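Local coordinates for protein PipY (Synechococcus elongatus, PDB 5NLC) that binds pyridoxal 5'-phosphate and probably takes part in the homeostasis of this vitamin B6 cofactor, at residues H28-I33 with A57-L62; Q41-E46 with A206-V211; V117-D122 with F168-T173. All coordinates share one frame; numbering follows the deposited sequence.

Contact 1: residues H28-I33 with A57-L62; sequences HPAAAI and AELTDL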
loop_
_atom_site.group_PDB
_atom_site.type_symbol
_atom_site.label_atom_id
_atom_site.label_comp_id
_atom_site.label_asym_id
_atom_site.label_seq_id
_atom_site.Cartn_x
_atom_site.Cartn_y
_atom_site.Cartn_z
ATOM N N HIS A 28 -16.915 -0.699 -5.566
ATOM C CA HIS A 28 -17.790 -1.606 -4.937
ATOM C C HIS A 28 -18.400 -1.026 -3.692
ATOM O O HIS A 28 -17.712 -0.395 -2.911
ATOM C CB HIS A 28 -17.067 -2.918 -4.596
ATOM C CG HIS A 28 -16.709 -3.708 -5.814
ATOM N ND1 HIS A 28 -17.630 -4.464 -6.492
ATOM C CD2 HIS A 28 -15.579 -3.736 -6.548
ATOM C CE1 HIS A 28 -17.062 -4.968 -7.577
ATOM N NE2 HIS A 28 -15.808 -4.554 -7.619
ATOM N N PRO A 29 -19.675 -1.332 -3.459
ATOM C CA PRO A 29 -20.421 -0.720 -2.361
ATOM C C PRO A 29 -20.103 -1.295 -0.986
ATOM O O PRO A 29 -19.525 -2.399 -0.885
ATOM C CB PRO A 29 -21.891 -1.026 -2.757
ATOM C CG PRO A 29 -21.818 -2.305 -3.495
ATOM C CD PRO A 29 -20.550 -2.173 -4.315
ATOM N N ALA A 30 -20.591 -0.625 0.061
ATOM C CA ALA A 30 -20.387 -1.091 1.431
ATOM C C ALA A 30 -20.931 -2.526 1.616
ATOM O O ALA A 30 -20.393 -3.335 2.355
ATOM C CB ALA A 30 -21.029 -0.119 2.402
ATOM N N ALA A 31 -22.010 -2.870 0.896
ATOM C CA ALA A 31 -22.610 -4.184 1.116
ATOM C C ALA A 31 -21.696 -5.323 0.660
ATOM O O ALA A 31 -21.724 -6.403 1.253
ATOM C CB ALA A 31 -23.924 -4.242 0.387
ATOM N N ALA A 32 -20.914 -5.088 -0.403
ATOM C CA ALA A 32 -19.901 -6.014 -0.902
ATOM C C ALA A 32 -18.752 -6.166 0.068
ATOM O O ALA A 32 -18.268 -7.279 0.246
ATOM C CB ALA A 32 -19.359 -5.550 -2.243
ATOM N N ILE A 33 -18.335 -5.068 0.691
ATOM C CA ILE A 33 -17.330 -5.091 1.764
ATOM C C ILE A 33 -17.818 -5.930 2.942
ATOM O O ILE A 33 -17.036 -6.756 3.446
ATOM C CB ILE A 33 -16.912 -3.671 2.241
ATOM C CG1 ILE A 33 -16.203 -2.965 1.068
ATOM C CG2 ILE A 33 -16.026 -3.741 3.479
ATOM C CD1 ILE A 33 -15.926 -1.490 1.327
ATOM N N ALA A 57 -18.288 5.322 6.895
ATOM C CA ALA A 57 -19.137 5.628 8.071
ATOM C C ALA A 57 -20.051 4.497 8.516
ATOM O O ALA A 57 -20.106 4.185 9.710
ATOM C CB ALA A 57 -19.948 6.896 7.884
ATOM N N GLU A 58 -20.701 3.812 7.588
ATOM C CA GLU A 58 -21.572 2.677 7.981
ATOM C C GLU A 58 -20.838 1.439 8.501
ATOM O O GLU A 58 -21.436 0.573 9.169
ATOM C CB GLU A 58 -22.459 2.217 6.827
ATOM C CG GLU A 58 -23.646 3.141 6.558
ATOM C CD GLU A 58 -23.245 4.420 5.795
ATOM O OE1 GLU A 58 -22.096 4.519 5.311
ATOM O OE2 GLU A 58 -24.066 5.357 5.678
ATOM N N LEU A 59 -19.565 1.372 8.191
ATOM C CA LEU A 59 -18.786 0.169 8.436
ATOM C C LEU A 59 -17.973 0.237 9.729
ATOM O O LEU A 59 -17.250 -0.713 10.041
ATOM C CB LEU A 59 -17.849 -0.085 7.260
ATOM C CG LEU A 59 -18.515 -0.359 5.913
ATOM C CD1 LEU A 59 -17.522 -0.264 4.775
ATOM C CD2 LEU A 59 -19.233 -1.702 5.870
ATOM N N THR A 60 -18.110 1.305 10.495
ATOM C CA THR A 60 -17.325 1.382 11.742
ATOM C C THR A 60 -17.727 0.424 12.854
ATOM O O THR A 60 -16.970 0.273 13.837
ATOM C CB THR A 60 -17.322 2.810 12.339
ATOM O OG1 THR A 60 -18.639 3.240 12.616
ATOM C CG2 THR A 60 -16.699 3.733 11.353
ATOM N N ASP A 61 -18.870 -0.247 12.714
ATOM C CA ASP A 61 -19.136 -1.358 13.635
ATOM C C ASP A 61 -18.025 -2.423 13.578
ATOM O O ASP A 61 -17.753 -3.044 14.602
ATOM C CB ASP A 61 -20.478 -2.025 13.333
ATOM C CG ASP A 61 -20.516 -2.587 11.918
ATOM O OD1 ASP A 61 -20.304 -1.709 11.032
ATOM O OD2 ASP A 61 -20.684 -3.853 11.719
ATOM N N LEU A 62 -17.380 -2.639 12.404
ATOM C CA LEU A 62 -16.436 -3.759 12.177
ATOM C C LEU A 62 -15.128 -3.430 12.887
ATOM O O LEU A 62 -14.490 -2.439 12.550
ATOM C CB LEU A 62 -16.204 -4.006 10.664
ATOM C CG LEU A 62 -17.505 -4.326 9.863
ATOM C CD1 LEU A 62 -17.226 -4.347 8.359
ATOM C CD2 LEU A 62 -18.151 -5.639 10.216
#
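Ala30 and Leu59 form the closest backbone approach between the two segments, their CA atoms 7.3 Å apart, as the first turn of helix 30-38 meets the irregular loop that leads from helix 49-56 to strand 66-69. Both belong to the outer layer of the modified TIM barrel of this fold type III protein, so the contact ties two consecutive beta-alpha units together outside the sheet. Pro29 occupies the N-cap, and the helix then turns Ala30 and Ile33, one turn apart, toward the loop. Within the loop a backbone bond from Leu62 N to Leu59 O (3.1 Å) bends the chain just after the residue that does the touching.

Leu59 reaches across as a fork. Its CG, anti to its own carbonyl carbon (chi1 -63°), is carried toward the helix, and chi2 (166°) then spreads CD1 to Ile33 and CD2 to Ala30. CD2 settles against the start of the helix, 4.2 Å from Ala30 CB and 4.0 Å from Ala30 O, a van der Waals approach. The CD1 branch meets Ile33, whose side chain crosses that of Leu59 at about a right angle. Trp67 of strand 66-69 touches both Ile33 and Leu59, while Arg34 packs on Leu59 and makes a salt bridge with Asp61. Two methyls of Ile33 share one partner: CG2 and CD1 each lie 4.0 Å from Leu59 CD1.

Contact 2: residues Q41-E46 with A206-V211; sequences QRHFGE and ATWIRV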
loop_
_atom_site.group_PDB
_atom_site.type_symbol
_atom_site.label_atom_id
_atom_site.label_comp_id
_atom_site.label_asym_id
_atom_site.label_seq_id
_atom_site.Cartn_x
_atom_site.Cartn_y
_atom_site.Cartn_z
ATOM N N GLN A 41 -12.232 -11.517 4.867
ATOM C CA GLN A 41 -11.365 -10.431 4.453
ATOM C C GLN A 41 -11.368 -9.297 5.462
ATOM O O GLN A 41 -12.457 -8.884 5.962
ATOM C CB GLN A 41 -11.784 -9.925 3.093
ATOM C CG GLN A 41 -10.869 -8.906 2.437
ATOM C CD GLN A 41 -9.499 -9.428 2.109
ATOM O OE1 GLN A 41 -9.339 -10.637 1.886
ATOM N NE2 GLN A 41 -8.469 -8.530 2.095
ATOM N N ARG A 42 -10.155 -8.740 5.731
ATOM C CA ARG A 42 -9.961 -7.646 6.662
ATOM C C ARG A 42 -9.294 -6.415 6.137
ATOM O O ARG A 42 -9.517 -5.311 6.677
ATOM C CB ARG A 42 -9.188 -8.121 7.894
ATOM C CG ARG A 42 -9.928 -9.238 8.656
ATOM C CD ARG A 42 -11.137 -8.752 9.370
ATOM N NE ARG A 42 -11.859 -9.836 10.075
ATOM C CZ ARG A 42 -12.786 -10.636 9.555
ATOM N NH1 ARG A 42 -13.142 -10.559 8.288
ATOM N NH2 ARG A 42 -13.370 -11.529 10.339
ATOM N N HIS A 43 -8.482 -6.566 5.096
ATOM C CA HIS A 43 -7.770 -5.438 4.507
ATOM C C HIS A 43 -8.436 -4.959 3.239
ATOM O O HIS A 43 -8.629 -5.741 2.294
ATOM C CB HIS A 43 -6.360 -5.887 4.162
ATOM C CG HIS A 43 -5.550 -6.276 5.351
ATOM N ND1 HIS A 43 -5.079 -5.350 6.261
ATOM C CD2 HIS A 43 -5.146 -7.492 5.799
ATOM C CE1 HIS A 43 -4.433 -5.975 7.235
ATOM N NE2 HIS A 43 -4.407 -7.274 6.938
ATOM N N PHE A 44 -8.822 -3.703 3.235
ATOM C CA PHE A 44 -9.517 -3.076 2.143
ATOM C C PHE A 44 -8.810 -1.840 1.731
ATOM O O PHE A 44 -8.231 -1.133 2.563
ATOM C CB PHE A 44 -10.954 -2.753 2.539
ATOM C CG PHE A 44 -11.780 -3.970 2.784
ATOM C CD1 PHE A 44 -11.766 -4.573 4.022
ATOM C CD2 PHE A 44 -12.423 -4.608 1.738
ATOM C CE1 PHE A 44 -12.490 -5.732 4.284
ATOM C CE2 PHE A 44 -13.163 -5.769 1.987
ATOM C CZ PHE A 44 -13.203 -6.344 3.242
ATOM N N GLY A 45 -8.740 -1.637 0.422
ATOM C CA GLY A 45 -7.959 -0.575 -0.139
ATOM C C GLY A 45 -8.793 0.331 -1.066
ATOM O O GLY A 45 -9.662 -0.158 -1.846
ATOM N N GLU A 46 -8.498 1.627 -0.993
ATOM C CA GLU A 46 -9.141 2.602 -1.875
ATOM C C GLU A 46 -8.039 3.412 -2.555
ATOM O O GLU A 46 -6.974 3.592 -1.994
ATOM C CB GLU A 46 -10.067 3.499 -1.094
ATOM C CG GLU A 46 -11.350 2.789 -0.550
ATOM C CD GLU A 46 -12.455 2.606 -1.580
ATOM O OE1 GLU A 46 -12.512 3.413 -2.551
ATOM O OE2 GLU A 46 -13.296 1.640 -1.438
ATOM N N ALA A 206 6.796 -10.005 -2.589
ATOM C CA ALA A 206 5.715 -9.068 -2.111
ATOM C C ALA A 206 5.113 -9.529 -0.808
ATOM O O ALA A 206 4.873 -10.740 -0.600
ATOM C CB ALA A 206 4.571 -8.933 -3.125
ATOM N N THR A 207 4.838 -8.604 0.059
ATOM C CA THR A 207 4.065 -8.906 1.250
ATOM C C THR A 207 2.624 -8.362 1.205
ATOM O O THR A 207 1.793 -8.804 1.997
ATOM C CB THR A 207 4.767 -8.401 2.502
ATOM O OG1 THR A 207 4.894 -6.974 2.447
ATOM C CG2 THR A 207 6.207 -9.107 2.684
ATOM N N TRP A 208 2.344 -7.367 0.378
ATOM C CA TRP A 208 1.003 -6.823 0.231
ATOM C C TRP A 208 0.712 -6.826 -1.252
ATOM O O TRP A 208 1.462 -6.191 -1.968
ATOM C CB TRP A 208 0.930 -5.355 0.677
ATOM C CG TRP A 208 1.038 -5.081 2.125
ATOM C CD1 TRP A 208 2.043 -4.376 2.717
ATOM C CD2 TRP A 208 0.051 -5.318 3.164
ATOM N NE1 TRP A 208 1.753 -4.160 4.050
ATOM C CE2 TRP A 208 0.569 -4.778 4.368
ATOM C CE3 TRP A 208 -1.181 -5.942 3.206
ATOM C CZ2 TRP A 208 -0.108 -4.887 5.590
ATOM C CZ3 TRP A 208 -1.891 -6.020 4.439
ATOM C CH2 TRP A 208 -1.332 -5.538 5.602
ATOM N N ILE A 209 -0.339 -7.517 -1.706
ATOM C CA ILE A 209 -0.802 -7.387 -3.067
ATOM C C ILE A 209 -2.209 -6.757 -3.120
ATOM O O ILE A 209 -2.933 -6.794 -2.139
ATOM C CB ILE A 209 -0.797 -8.728 -3.840
ATOM C CG1 ILE A 209 -1.741 -9.753 -3.202
ATOM C CG2 ILE A 209 0.628 -9.270 -3.868
ATOM C CD1 ILE A 209 -1.927 -11.000 -4.002
ATOM N N ARG A 210 -2.580 -6.259 -4.277
ATOM C CA ARG A 210 -3.807 -5.434 -4.478
ATOM C C ARG A 210 -4.669 -6.094 -5.501
ATOM O O ARG A 210 -4.288 -6.128 -6.673
ATOM C CB ARG A 210 -3.495 -4.001 -5.039
ATOM C CG ARG A 210 -2.469 -3.268 -4.300
ATOM C CD ARG A 210 -2.147 -1.839 -4.773
ATOM N NE ARG A 210 -1.554 -1.644 -6.098
ATOM C CZ ARG A 210 -0.291 -1.911 -6.414
ATOM N NH1 ARG A 210 0.540 -2.482 -5.535
ATOM N NH2 ARG A 210 0.148 -1.613 -7.621
ATOM N N VAL A 211 -5.844 -6.579 -5.113
ATOM C CA VAL A 211 -6.720 -7.249 -6.063
ATOM C C VAL A 211 -8.151 -6.741 -5.917
ATOM O O VAL A 211 -8.587 -6.471 -4.814
ATOM C CB VAL A 211 -6.684 -8.776 -5.844
ATOM C CG1 VAL A 211 -5.307 -9.347 -6.134
ATOM C CG2 VAL A 211 -6.981 -9.088 -4.388
#
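His43 and Trp208 both turn CG anti to their carbonyl carbons (chi1 -64° and -71°), and these torsions bring the imidazole and the indole together across strand 20-24, which lies between their own strands in the parallel sheet. The meeting takes place inside the TIM-like barrel, where strands 43-46 and 208-211 flank the same neighbour without pairing with each other.

The arrangement is a T-shaped, edge-to-face stack. The six-membered ring of Trp208 drives its edge at one face of His43, the planes standing at 79° and the centroids 4.8 Å apart. CZ3 of Trp208 sits over the middle of the imidazole, 3.6 Å above its plane, and the neighbouring CH2 comes to 3.5 Å from His43 CE1. His43 ND1 is hydrogen-bonded to His68 NE2, which helps to fix the rotation of the imidazole and so the face offered to the indole. Trp208 is held edge-to-face by His68 and Trp87 as well, so the pair belongs to a larger aromatic cluster. With an alanine at His43, the edge of Trp208 would probably lose the face it packs on, a gap would open beside it, and His68 NE2 would be left without its ND1 partner.

Two residues along from Trp208, Arg210 is one of the residues that bind pyridoxal 5'-phosphate, a cofactor absent from this chain. The backbone of His43 is secured from the loop before it: Gln41 NE2, which also bonds to Leu21 O in strand 20-24, donates almost straight to His43 O at 2.8 Å, in the carbonyl plane and on a lone pair.

Contact 3: residues V117-D122 with F168-T173; sequences VKLLPD and FAQART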
loop_
_atom_site.group_PDB
_atom_site.type_symbol
_atom_site.label_atom_id
_atom_site.label_comp_id
_atom_site.label_asym_id
_atom_site.label_seq_id
_atom_site.Cartn_x
_atom_site.Cartn_y
_atom_site.Cartn_z
ATOM N N VAL A 117 8.479 4.247 -4.466
ATOM C CA VAL A 117 9.746 4.530 -5.087
ATOM C C VAL A 117 9.620 4.288 -6.585
ATOM O O VAL A 117 9.093 3.273 -7.013
ATOM C CB VAL A 117 10.836 3.572 -4.565
ATOM C CG1 VAL A 117 12.200 3.932 -5.170
ATOM C CG2 VAL A 117 10.946 3.717 -3.080
ATOM N N LYS A 118 10.195 5.196 -7.360
ATOM C CA LYS A 118 10.189 5.120 -8.798
ATOM C C LYS A 118 11.570 4.601 -9.223
ATOM O O LYS A 118 12.526 5.329 -9.276
ATOM C CB LYS A 118 9.879 6.491 -9.413
ATOM C CG LYS A 118 9.873 6.508 -10.920
ATOM C CD LYS A 118 9.525 7.867 -11.535
ATOM C CE LYS A 118 8.039 8.131 -11.468
ATOM N NZ LYS A 118 7.721 9.408 -12.189
ATOM N N LEU A 119 11.627 3.326 -9.509
ATOM C CA LEU A 119 12.801 2.679 -9.989
ATOM C C LEU A 119 12.929 2.698 -11.525
ATOM O O LEU A 119 13.967 2.384 -12.036
ATOM C CB LEU A 119 12.782 1.231 -9.480
ATOM C CG LEU A 119 13.026 1.020 -7.971
ATOM C CD1 LEU A 119 12.771 -0.436 -7.638
ATOM C CD2 LEU A 119 14.452 1.352 -7.627
ATOM N N LEU A 120 11.867 3.018 -12.245
ATOM C CA LEU A 120 11.864 3.152 -13.695
ATOM C C LEU A 120 11.178 4.456 -14.113
ATOM O O LEU A 120 10.241 4.910 -13.419
ATOM C CB LEU A 120 11.109 1.956 -14.329
ATOM C CG LEU A 120 11.840 0.611 -14.365
ATOM C CD1 LEU A 120 10.860 -0.457 -14.851
ATOM C CD2 LEU A 120 13.037 0.709 -15.310
ATOM N N PRO A 121 11.559 5.014 -15.290
ATOM C CA PRO A 121 10.829 6.188 -15.788
ATOM C C PRO A 121 9.329 5.890 -15.918
ATOM O O PRO A 121 8.950 4.788 -16.324
ATOM C CB PRO A 121 11.460 6.424 -17.172
ATOM C CG PRO A 121 12.864 5.914 -17.016
ATOM C CD PRO A 121 12.667 4.660 -16.206
ATOM N N ASP A 122 8.501 6.854 -15.520
ATOM C CA ASP A 122 7.066 6.708 -15.645
ATOM C C ASP A 122 6.426 8.094 -15.698
ATOM O O ASP A 122 6.375 8.783 -14.699
ATOM C CB ASP A 122 6.513 5.889 -14.473
ATOM C CG ASP A 122 5.043 5.432 -14.680
ATOM O OD1 ASP A 122 4.370 5.889 -15.630
ATOM O OD2 ASP A 122 4.547 4.615 -13.840
ATOM N N PHE A 168 10.344 -5.992 -9.800
ATOM C CA PHE A 168 9.961 -6.459 -8.506
ATOM C C PHE A 168 11.153 -7.048 -7.753
ATOM O O PHE A 168 11.286 -6.850 -6.532
ATOM C CB PHE A 168 8.798 -7.417 -8.572
ATOM C CG PHE A 168 7.479 -6.785 -9.036
ATOM C CD1 PHE A 168 7.167 -5.438 -8.841
ATOM C CD2 PHE A 168 6.530 -7.623 -9.608
ATOM C CE1 PHE A 168 5.910 -4.949 -9.243
ATOM C CE2 PHE A 168 5.311 -7.166 -10.002
ATOM C CZ PHE A 168 5.002 -5.803 -9.824
ATOM N N ALA A 169 12.067 -7.662 -8.499
ATOM C CA ALA A 169 13.314 -8.173 -7.896
ATOM C C ALA A 169 14.218 -7.039 -7.418
ATOM O O ALA A 169 14.814 -7.089 -6.327
ATOM C CB ALA A 169 14.020 -9.078 -8.910
ATOM N N GLN A 170 14.300 -6.014 -8.244
ATOM C CA GLN A 170 15.074 -4.819 -7.922
ATOM C C GLN A 170 14.518 -4.149 -6.723
ATOM O O GLN A 170 15.306 -3.687 -5.914
ATOM C CB GLN A 170 15.142 -3.872 -9.084
ATOM C CG GLN A 170 16.055 -2.657 -8.920
ATOM C CD GLN A 170 15.847 -1.624 -10.017
ATOM O OE1 GLN A 170 14.887 -1.720 -10.850
ATOM N NE2 GLN A 170 16.687 -0.607 -10.010
ATOM N N ALA A 171 13.198 -4.063 -6.592
ATOM C CA ALA A 171 12.577 -3.543 -5.372
ATOM C C ALA A 171 12.952 -4.319 -4.146
ATOM O O ALA A 171 13.349 -3.735 -3.171
ATOM C CB ALA A 171 11.080 -3.512 -5.515
ATOM N N ARG A 172 12.852 -5.623 -4.200
ATOM C CA ARG A 172 13.236 -6.463 -3.084
ATOM C C ARG A 172 14.673 -6.238 -2.680
ATOM O O ARG A 172 14.976 -6.073 -1.496
ATOM C CB ARG A 172 13.006 -7.957 -3.406
ATOM C CG ARG A 172 13.435 -8.841 -2.260
ATOM C CD ARG A 172 13.409 -10.345 -2.547
ATOM N NE ARG A 172 14.448 -10.673 -3.520
ATOM C CZ ARG A 172 14.251 -10.878 -4.809
ATOM N NH1 ARG A 172 13.031 -10.835 -5.350
ATOM N NH2 ARG A 172 15.302 -11.176 -5.590
ATOM N N THR A 173 15.544 -6.204 -3.670
ATOM C CA THR A 173 16.954 -6.002 -3.456
ATOM C C THR A 173 17.276 -4.664 -2.779
ATOM O O THR A 173 17.971 -4.586 -1.754
ATOM C CB THR A 173 17.670 -6.253 -4.808
ATOM O OG1 THR A 173 17.465 -7.638 -5.138
ATOM C CG2 THR A 173 19.121 -6.067 -4.661
#
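Leu119, in the loop that follows strand 112-116, presses its branched end onto helix 161-181 between Gln170 and Ala171; the CA atoms of Leu119 and Ala171 are 7.8 Å apart. Here the beta-alpha loop between strand 112-116 and helix 130-141 lies against the helix of the next beta-alpha unit of the modified TIM barrel, the one that follows strand 147-152.

The close part lies at the helix backbone. CD1 of Leu119 comes to 3.8 Å from Ala171 N and 4.1 Å from Ala171 CB, the small methyl letting the leucine approach the main chain itself. Leu167 and Phe174 of the same helix and Pro130 also touch the Leu119 side chain.

Toward the solvent the grip changes in kind. Gln170 is exposed, and with CG anti to its backbone N (chi1 -173°) and an extended chain beyond, it runs alongside Leu119 in the opposite sense. Its amide lies against the leucine: NE2 is 3.8 Å from Leu119 CD2 and OE1 is 3.9 Å from Leu119 CB, both van der Waals contacts. On the loop itself Lys118 stretches along the chain to bond Asp122 O through NZ (2.9 Å) and also reaches Lys125 O, which ties together the chain on either side of Leu119.

No hydrogen bond crosses between the segments. The contact therefore rests on dispersion and on the covering of part of the leucine side chain, with Gln170 contributing aliphatic and amide atoms by van der Waals contact alone, neither amide atom being bonded across to Leu119.

Overall arrangement
Contacts 1 and 2 meet where one beta-alpha unit passes into the next: helix 30-38 and strand 43-46 follow each other in the chain, and Ile33 CG2 packs 3.8 Å from Phe44 CE2, although the contact centres are about 16 Å apart. Contact 3 stands on the other side of the chain's centre from contact 1, about 34 Å away between centres, and is nested in the loop closed by contact 2, with nearest atoms about 7 Å apart. Contact 2 carries Arg210 of the cofactor site. The side chain of Ala171 in contact 3 is about 11 Å from that of Arg210, and in contact 1 the side chain of Ile33 is about 9 Å from that of Lys26, the predicted attachment lysine.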